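Side-chain contacts in Non-sulfated chondroitin lyase E66 (PDB 3VSN), which cleaves non-sulfated chondroitin as a lyase of the envelope of occlusion-derived baculovirus and is essential for oral infection of the insect host: residues A[44-49]-A[84-89]; A[592-595]-A[600-603]; A[290-295]-A[367-372]. All blocks are in the same frame, centred on the assembly; numbering follows the deposited sequence.

Contact 1 of 3, residues A[44-49]-A[84-89]; sequences YSFSQK and TLIGYC
Phe46 and Ile86 meet through the far end of an aromatic ring and one branch of the isoleucine: CE1 of Phe46 lies 3.9 Å from CG2 of Ile86. The next ring atom along, CZ of Phe46, comes to 4.0 Å from the CA of Gly87, so at this residue the ring end meets backbone. Both approaches to the ring are oblique. The backbones stay well apart, with the CA atoms of Phe46 and Gly87 8.6 Å from each other, and the gap is bridged by side chains, the ring of Phe46 and the long chain of Lys49. Lys49 makes its own approach beside the ring, its NZ reaching within 3.9 Å of CD1 of Ile86. Thus the two branches of Ile86 are used separately, CG2 for the phenyl ring and CD1 for the tip of the lysine.

The contact joins helix 29-48, at its C-terminal end, to the middle of helix 75-93, two of the helices of the N-terminal alpha/alpha toroid of this polysaccharide lyase family 8 relative.

Lys49 can stretch that far because its chain is extended throughout, from CG anti to the backbone N (chi1 -173°) out to the ammonium group. That group is not left in an apolar setting: it forms a salt bridge with Glu146 of helix 138-154. The same helix packs on Ile86 through Val147 and Asn150, while Phe260 lies against Lys49. A backbone bond from Lys49 N to Phe46 O, 3.1 Å long, links the two residues that reach across.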
loop_
_atom_site.group_PDB
_atom_site.type_symbol
_atom_site.label_atom_id
_atom_site.label_comp_id
_atom_site.label_asym_id
_atom_site.label_seq_id
_atom_site.Cartn_x
_atom_site.Cartn_y
_atom_site.Cartn_z
ATOM N N TYR A 44 15.227 5.291 14.248
ATOM C CA TYR A 44 13.815 5.023 13.993
ATOM C C TYR A 44 13.254 5.886 12.859
ATOM O O TYR A 44 12.593 5.377 11.949
ATOM C CB TYR A 44 13.009 5.226 15.278
ATOM C CG TYR A 44 11.517 5.095 15.104
ATOM C CD1 TYR A 44 10.919 3.843 14.992
ATOM C CD2 TYR A 44 10.702 6.226 15.060
ATOM C CE1 TYR A 44 9.552 3.722 14.834
ATOM C CE2 TYR A 44 9.334 6.113 14.904
ATOM C CZ TYR A 44 8.767 4.860 14.795
ATOM O OH TYR A 44 7.410 4.750 14.638
ATOM N N SER A 45 13.527 7.189 12.918
ATOM C CA SER A 45 13.062 8.131 11.899
ATOM C C SER A 45 13.612 7.783 10.517
ATOM O O SER A 45 12.881 7.793 9.527
ATOM C CB SER A 45 13.458 9.561 12.274
ATOM O OG SER A 45 12.985 10.483 11.309
ATOM N N PHE A 46 14.903 7.466 10.474
ATOM C CA PHE A 46 15.591 7.066 9.252
ATOM C C PHE A 46 14.952 5.813 8.644
ATOM O O PHE A 46 14.845 5.701 7.423
ATOM C CB PHE A 46 17.065 6.817 9.575
ATOM C CG PHE A 46 17.975 6.805 8.377
ATOM C CD1 PHE A 46 18.054 7.903 7.517
ATOM C CD2 PHE A 46 18.800 5.712 8.140
ATOM C CE1 PHE A 46 18.918 7.891 6.431
ATOM C CE2 PHE A 46 19.669 5.695 7.057
ATOM C CZ PHE A 46 19.727 6.786 6.202
ATOM N N SER A 47 14.508 4.889 9.497
ATOM C CA SER A 47 13.835 3.666 9.032
ATOM C C SER A 47 12.493 3.951 8.345
ATOM O O SER A 47 11.992 3.119 7.589
ATOM C CB SER A 47 13.672 2.643 10.173
ATOM O OG SER A 47 12.582 2.959 11.028
ATOM N N GLN A 48 11.933 5.133 8.596
ATOM C CA GLN A 48 10.679 5.566 7.977
ATOM C C GLN A 48 10.892 6.369 6.696
ATOM O O GLN A 48 9.973 6.498 5.888
ATOM C CB GLN A 48 9.863 6.417 8.950
ATOM C CG GLN A 48 9.381 5.687 10.192
ATOM C CD GLN A 48 8.498 6.563 11.061
ATOM O OE1 GLN A 48 8.583 7.794 11.015
ATOM N NE2 GLN A 48 7.641 5.933 11.857
ATOM N N LYS A 49 12.098 6.911 6.525
ATOM C CA LYS A 49 12.397 7.839 5.433
ATOM C C LYS A 49 12.556 7.110 4.100
ATOM O O LYS A 49 13.421 6.246 3.958
ATOM C CB LYS A 49 13.661 8.650 5.758
ATOM C CG LYS A 49 13.961 9.763 4.767
ATOM C CD LYS A 49 15.224 10.524 5.151
ATOM C CE LYS A 49 15.349 11.809 4.345
ATOM N NZ LYS A 49 16.618 12.528 4.663
ATOM N N THR A 84 24.358 10.179 1.293
ATOM C CA THR A 84 25.449 9.431 1.911
ATOM C C THR A 84 25.937 10.099 3.204
ATOM O O THR A 84 26.221 9.409 4.187
ATOM C CB THR A 84 26.600 9.201 0.907
ATOM O OG1 THR A 84 26.070 8.594 -0.280
ATOM C CG2 THR A 84 27.666 8.291 1.487
ATOM N N LEU A 85 26.012 11.432 3.205
ATOM C CA LEU A 85 26.338 12.189 4.417
ATOM C C LEU A 85 25.313 11.962 5.529
ATOM O O LEU A 85 25.685 11.746 6.686
ATOM C CB LEU A 85 26.461 13.690 4.119
ATOM C CG LEU A 85 27.747 14.195 3.462
ATOM C CD1 LEU A 85 27.600 15.663 3.103
ATOM C CD2 LEU A 85 28.952 13.977 4.368
ATOM N N ILE A 86 24.030 12.016 5.174
ATOM C CA ILE A 86 22.955 11.742 6.133
ATOM C C ILE A 86 23.070 10.310 6.664
ATOM O O ILE A 86 22.955 10.083 7.869
ATOM C CB ILE A 86 21.555 12.022 5.536
ATOM C CG1 ILE A 86 21.386 13.524 5.264
ATOM C CG2 ILE A 86 20.453 11.520 6.472
ATOM C CD1 ILE A 86 20.238 13.868 4.335
ATOM N N GLY A 87 23.324 9.356 5.768
ATOM C CA GLY A 87 23.541 7.960 6.168
ATOM C C GLY A 87 24.675 7.799 7.172
ATOM O O GLY A 87 24.578 7.001 8.113
ATOM N N TYR A 88 25.752 8.558 6.970
ATOM C CA TYR A 88 26.887 8.551 7.894
ATOM C C TYR A 88 26.561 9.204 9.242
ATOM O O TYR A 88 27.092 8.788 10.271
ATOM C CB TYR A 88 28.119 9.208 7.259
ATOM C CG TYR A 88 29.040 8.244 6.530
ATOM C CD1 TYR A 88 29.210 8.321 5.149
ATOM C CD2 TYR A 88 29.741 7.256 7.227
ATOM C CE1 TYR A 88 30.054 7.446 4.481
ATOM C CE2 TYR A 88 30.586 6.375 6.568
ATOM C CZ TYR A 88 30.736 6.474 5.198
ATOM O OH TYR A 88 31.577 5.607 4.540
ATOM N N CYS A 89 25.693 10.218 9.234
ATOM C CA CYS A 89 25.195 10.813 10.478
ATOM C C CYS A 89 24.484 9.777 11.334
ATOM O O CYS A 89 24.697 9.713 12.546
ATOM C CB CYS A 89 24.240 11.975 10.197
ATOM S SG CYS A 89 25.046 13.461 9.574
#

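Contact 2 of 3, residues A[592-595]-A[600-603]; sequences WVMV and KVSF
Met594 and Phe603 face each other as a non-hydrogen-bonded pair in the antiparallel beta hairpin formed by strands 592-597 and 600-605, part of a C-terminal antiparallel sheet. The backbone bonds belong to the next pair: Val595 N donates to Ser602 O at 3.0 Å, and Ser602 N returns the bond to Val595 O, also at 3.0 Å and nearly straight (166°). CA-H...O contacts flank these bonds, among them Met594 CA to Ser602 O at 3.1 Å.

On the face that carries Met594, Val601 and Phe603 the packing is apolar. Here CG of Met594 touches CG1 of Val601 at 3.5 Å, and CE3 of Trp592 comes obliquely to CB of Phe603, 4.3 Å away. Phe621 of helix 614-623 covers Met594 and Val601 on this side, whereas Val593, Val595 and Ser602 turn to the other face, which packs on strands 414-421 and 426-434.

The remaining interactions are with the phenyl ring. Met594 runs alongside Phe603, and with its CG anti to the backbone N (chi1 -178°) that methylene sits over one face of the ring, a CH-pi contact 3.7 Å from the centroid. Farther out the sulfur makes an oblique Met-aromatic contact, with SD of Met594 3.5 Å from CZ of Phe603.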
loop_
_atom_site.group_PDB
_atom_site.type_symbol
_atom_site.label_atom_id
_atom_site.label_comp_id
_atom_site.label_asym_id
_atom_site.label_seq_id
_atom_site.Cartn_x
_atom_site.Cartn_y
_atom_site.Cartn_z
ATOM N N TRP A 592 -25.886 -8.744 -1.387
ATOM C CA TRP A 592 -25.528 -8.879 0.023
ATOM C C TRP A 592 -24.363 -9.795 0.262
ATOM O O TRP A 592 -24.179 -10.786 -0.442
ATOM C CB TRP A 592 -26.741 -9.331 0.831
ATOM C CG TRP A 592 -27.792 -8.254 0.888
ATOM C CD1 TRP A 592 -28.934 -8.129 0.098
ATOM C CD2 TRP A 592 -27.804 -7.079 1.764
ATOM N NE1 TRP A 592 -29.635 -6.997 0.427
ATOM C CE2 TRP A 592 -29.013 -6.323 1.423
ATOM C CE3 TRP A 592 -26.971 -6.604 2.772
ATOM C CZ2 TRP A 592 -29.349 -5.142 2.074
ATOM C CZ3 TRP A 592 -27.318 -5.412 3.418
ATOM C CH2 TRP A 592 -28.481 -4.700 3.078
ATOM N N VAL A 593 -23.554 -9.447 1.259
ATOM C CA VAL A 593 -22.507 -10.335 1.757
ATOM C C VAL A 593 -22.619 -10.383 3.281
ATOM O O VAL A 593 -22.987 -9.384 3.912
ATOM C CB VAL A 593 -21.090 -9.904 1.282
ATOM C CG1 VAL A 593 -20.639 -8.607 1.947
ATOM C CG2 VAL A 593 -20.069 -11.011 1.529
ATOM N N MET A 594 -22.319 -11.542 3.860
ATOM C CA MET A 594 -22.455 -11.752 5.300
ATOM C C MET A 594 -21.352 -12.662 5.815
ATOM O O MET A 594 -20.965 -13.617 5.136
ATOM C CB MET A 594 -23.818 -12.384 5.620
ATOM C CG MET A 594 -24.079 -12.596 7.108
ATOM S SD MET A 594 -25.224 -13.952 7.461
ATOM C CE MET A 594 -24.103 -15.339 7.350
ATOM N N VAL A 595 -20.855 -12.361 7.012
ATOM C CA VAL A 595 -19.922 -13.239 7.714
ATOM C C VAL A 595 -20.413 -13.434 9.142
ATOM O O VAL A 595 -20.815 -12.472 9.798
ATOM C CB VAL A 595 -18.481 -12.676 7.722
ATOM C CG1 VAL A 595 -17.550 -13.575 8.531
ATOM C CG2 VAL A 595 -17.957 -12.540 6.300
ATOM N N LYS A 600 -21.185 -13.018 16.578
ATOM C CA LYS A 600 -21.196 -11.771 15.819
ATOM C C LYS A 600 -21.499 -12.043 14.352
ATOM O O LYS A 600 -20.989 -13.004 13.783
ATOM C CB LYS A 600 -19.846 -11.067 15.963
ATOM C CG LYS A 600 -19.759 -9.698 15.312
ATOM C CD LYS A 600 -18.340 -9.156 15.408
ATOM C CE LYS A 600 -18.240 -7.743 14.854
ATOM N NZ LYS A 600 -18.449 -7.721 13.378
ATOM N N VAL A 601 -22.342 -11.204 13.751
ATOM C CA VAL A 601 -22.636 -11.288 12.321
ATOM C C VAL A 601 -22.530 -9.896 11.704
ATOM O O VAL A 601 -23.011 -8.918 12.286
ATOM C CB VAL A 601 -24.046 -11.863 12.041
ATOM C CG1 VAL A 601 -24.300 -11.949 10.545
ATOM C CG2 VAL A 601 -24.208 -13.240 12.655
ATOM N N SER A 602 -21.902 -9.816 10.532
ATOM C CA SER A 602 -21.825 -8.570 9.773
ATOM C C SER A 602 -22.435 -8.741 8.377
ATOM O O SER A 602 -22.201 -9.760 7.721
ATOM C CB SER A 602 -20.369 -8.111 9.662
ATOM O OG SER A 602 -20.247 -7.044 8.738
ATOM N N PHE A 603 -23.218 -7.747 7.945
ATOM C CA PHE A 603 -23.807 -7.695 6.598
ATOM C C PHE A 603 -23.401 -6.403 5.913
ATOM O O PHE A 603 -23.259 -5.374 6.573
ATOM C CB PHE A 603 -25.333 -7.617 6.664
ATOM C CG PHE A 603 -26.016 -8.878 7.095
ATOM C CD1 PHE A 603 -26.240 -9.132 8.443
ATOM C CD2 PHE A 603 -26.516 -9.773 6.148
ATOM C CE1 PHE A 603 -26.913 -10.276 8.845
ATOM C CE2 PHE A 603 -27.193 -10.922 6.546
ATOM C CZ PHE A 603 -27.385 -11.172 7.897
#

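Contact 3 of 3, residues A[290-295]-A[367-372]; sequences EGVVVP and RIWNRR
Bends in both chains bring Glu290 and Arg371 together: Glu290 turns at chi2 (72°), and Arg371, leaving its backbone in a direction that does not face Glu290, folds at chi3 (66°) to bring its guanidinium round to the carboxylate. The result is a side-on salt bridge. NE of Arg371 donates to OE1 of Glu290 at 3.0 Å, and NH2 of Arg371 to OE2 of Glu290, again at 3.0 Å. The second bond uses the syn lone pair of OE2 and lies in the guanidinium plane; the first meets OE1 on the syn side but well out of the carboxylate plane, the two flat groups being turned 55° apart. A water donates to OE2 of Glu290 and to the O of Arg371, making a second, indirect link between the same residues.

Farther along, Trp369 is sandwiched. CG1 of Val292 packs over one face of its indole, toward the rim, 4.2 Å from CD2 of Trp369; CG of Arg367 covers the opposite face. At the far end of the ring CD of Pro295 comes within 4.2 Å of CH2 of Trp369. The loop 290-295 is thereby laid against the edge strand 367-370 of a four-stranded antiparallel sheet. The side chain of Pro295 is about 10 Å from that of Arg300, the transition-state stabiliser.

NH1 of Arg371 also donates to the O of Ser332, so the guanidinium is held from more than one direction, and the bidentate grip probably keeps Glu290 ionised.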
loop_
_atom_site.group_PDB
_atom_site.type_symbol
_atom_site.label_atom_id
_atom_site.label_comp_id
_atom_site.label_asym_id
_atom_site.label_seq_id
_atom_site.Cartn_x
_atom_site.Cartn_y
_atom_site.Cartn_z
ATOM N N GLU A 290 6.209 -6.523 7.483
ATOM C CA GLU A 290 7.244 -6.962 6.540
ATOM C C GLU A 290 7.403 -6.031 5.334
ATOM O O GLU A 290 8.348 -6.174 4.555
ATOM C CB GLU A 290 6.983 -8.405 6.073
ATOM C CG GLU A 290 7.136 -9.467 7.163
ATOM C CD GLU A 290 6.014 -9.438 8.193
ATOM O OE1 GLU A 290 4.857 -9.151 7.820
ATOM O OE2 GLU A 290 6.285 -9.694 9.384
ATOM N N GLY A 291 6.481 -5.084 5.172
ATOM C CA GLY A 291 6.538 -4.141 4.054
ATOM C C GLY A 291 5.728 -4.566 2.838
ATOM O O GLY A 291 5.721 -3.875 1.814
ATOM N N VAL A 292 5.049 -5.706 2.948
ATOM C CA VAL A 292 4.160 -6.189 1.891
ATOM C C VAL A 292 2.870 -5.362 1.868
ATOM O O VAL A 292 2.251 -5.121 2.914
ATOM C CB VAL A 292 3.865 -7.704 2.031
ATOM C CG1 VAL A 292 3.022 -8.211 0.867
ATOM C CG2 VAL A 292 5.172 -8.490 2.094
ATOM N N VAL A 293 2.500 -4.910 0.668
ATOM C CA VAL A 293 1.334 -4.058 0.457
ATOM C C VAL A 293 0.626 -4.491 -0.824
ATOM O O VAL A 293 1.274 -4.724 -1.848
ATOM C CB VAL A 293 1.718 -2.563 0.311
ATOM C CG1 VAL A 293 0.473 -1.687 0.270
ATOM C CG2 VAL A 293 2.627 -2.107 1.443
ATOM N N VAL A 294 -0.699 -4.590 -0.763
ATOM C CA VAL A 294 -1.513 -4.945 -1.932
ATOM C C VAL A 294 -1.180 -4.022 -3.116
ATOM O O VAL A 294 -1.143 -2.801 -2.957
ATOM C CB VAL A 294 -3.032 -4.960 -1.591
ATOM C CG1 VAL A 294 -3.586 -3.557 -1.371
ATOM C CG2 VAL A 294 -3.828 -5.702 -2.662
ATOM N N PRO A 295 -0.893 -4.608 -4.295
ATOM C CA PRO A 295 -0.411 -3.794 -5.423
ATOM C C PRO A 295 -1.364 -2.697 -5.891
ATOM O O PRO A 295 -0.901 -1.654 -6.347
ATOM C CB PRO A 295 -0.194 -4.824 -6.539
ATOM C CG PRO A 295 0.042 -6.112 -5.823
ATOM C CD PRO A 295 -0.816 -6.053 -4.586
ATOM N N ARG A 367 -4.723 -13.031 -3.356
ATOM C CA ARG A 367 -3.526 -13.724 -2.895
ATOM C C ARG A 367 -3.280 -13.477 -1.408
ATOM O O ARG A 367 -3.588 -12.401 -0.877
ATOM C CB ARG A 367 -2.316 -13.270 -3.736
ATOM C CG ARG A 367 -0.948 -13.734 -3.250
ATOM C CD ARG A 367 -0.684 -15.219 -3.477
ATOM N NE ARG A 367 0.567 -15.611 -2.827
ATOM C CZ ARG A 367 1.775 -15.517 -3.381
ATOM N NH1 ARG A 367 1.917 -15.063 -4.623
ATOM N NH2 ARG A 367 2.850 -15.885 -2.691
ATOM N N ILE A 368 -2.763 -14.498 -0.737
ATOM C CA ILE A 368 -2.225 -14.347 0.603
ATOM C C ILE A 368 -0.722 -14.578 0.518
ATOM O O ILE A 368 -0.253 -15.402 -0.275
ATOM C CB ILE A 368 -2.890 -15.299 1.625
ATOM C CG1 ILE A 368 -2.645 -16.777 1.268
ATOM C CG2 ILE A 368 -4.377 -14.987 1.734
ATOM C CD1 ILE A 368 -3.273 -17.773 2.230
ATOM N N TRP A 369 0.026 -13.817 1.306
ATOM C CA TRP A 369 1.466 -13.957 1.353
ATOM C C TRP A 369 1.866 -14.402 2.721
ATOM O O TRP A 369 1.552 -13.743 3.714
ATOM C CB TRP A 369 2.149 -12.639 1.008
ATOM C CG TRP A 369 2.009 -12.222 -0.437
ATOM C CD1 TRP A 369 2.841 -12.556 -1.501
ATOM C CD2 TRP A 369 0.973 -11.357 -1.024
ATOM N NE1 TRP A 369 2.403 -11.980 -2.669
ATOM C CE2 TRP A 369 1.294 -11.245 -2.454
ATOM C CE3 TRP A 369 -0.144 -10.692 -0.529
ATOM C CZ2 TRP A 369 0.514 -10.497 -3.328
ATOM C CZ3 TRP A 369 -0.919 -9.938 -1.419
ATOM C CH2 TRP A 369 -0.597 -9.847 -2.785
ATOM N N ASN A 370 2.552 -15.539 2.778
ATOM C CA ASN A 370 3.101 -16.066 4.021
ATOM C C ASN A 370 4.078 -15.047 4.603
ATOM O O ASN A 370 5.015 -14.630 3.924
ATOM C CB ASN A 370 3.804 -17.405 3.747
ATOM C CG ASN A 370 4.166 -18.154 5.015
ATOM O OD1 ASN A 370 4.727 -17.586 5.953
ATOM N ND2 ASN A 370 3.855 -19.446 5.045
ATOM N N ARG A 371 3.850 -14.640 5.850
ATOM C CA ARG A 371 4.684 -13.613 6.487
ATOM C C ARG A 371 6.148 -14.027 6.625
ATOM O O ARG A 371 7.031 -13.173 6.714
ATOM C CB ARG A 371 4.103 -13.202 7.841
ATOM C CG ARG A 371 2.821 -12.389 7.717
ATOM C CD ARG A 371 2.328 -11.903 9.066
ATOM N NE ARG A 371 3.256 -10.947 9.674
ATOM C CZ ARG A 371 3.126 -10.452 10.902
ATOM N NH1 ARG A 371 2.100 -10.809 11.670
ATOM N NH2 ARG A 371 4.025 -9.593 11.362
ATOM N N ARG A 372 6.397 -15.334 6.622
ATOM C CA ARG A 372 7.759 -15.864 6.649
ATOM C C ARG A 372 8.282 -16.266 5.263
ATOM O O ARG A 372 9.403 -16.767 5.130
ATOM C CB ARG A 372 7.864 -17.010 7.659
ATOM C CG ARG A 372 7.706 -16.524 9.100
ATOM C CD ARG A 372 8.038 -17.579 10.145
ATOM N NE ARG A 372 9.013 -18.545 9.658
ATOM C CZ ARG A 372 8.869 -19.864 9.737
ATOM N NH1 ARG A 372 7.803 -20.401 10.320
ATOM N NH2 ARG A 372 9.815 -20.650 9.250
HETATM O O HOH W 1 8.141 -12.366 9.225
#

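In the fold
From the N terminus, contact 1 closes first, returning helix 75-93 to the end of helix 29-48 across 34 intervening residues, inside the helical toroid. Contact 3 follows, joining the loop after helix 276-284 to strand 367-370 at the edge of its sheet; the 71 residues between contain that sheet's other three strands. Contact 2 comes last, pairing two neighbouring strands of the C-terminal antiparallel sheet with only four residues between its segments. The three loops are in series; none nests in or crosses another. Contacts 1 and 2 lie on opposite sides of the chain's centre, their centres 46 Å apart, while contact 3 is 25 Å from each, centre to centre, and closer to the middle of the molecule.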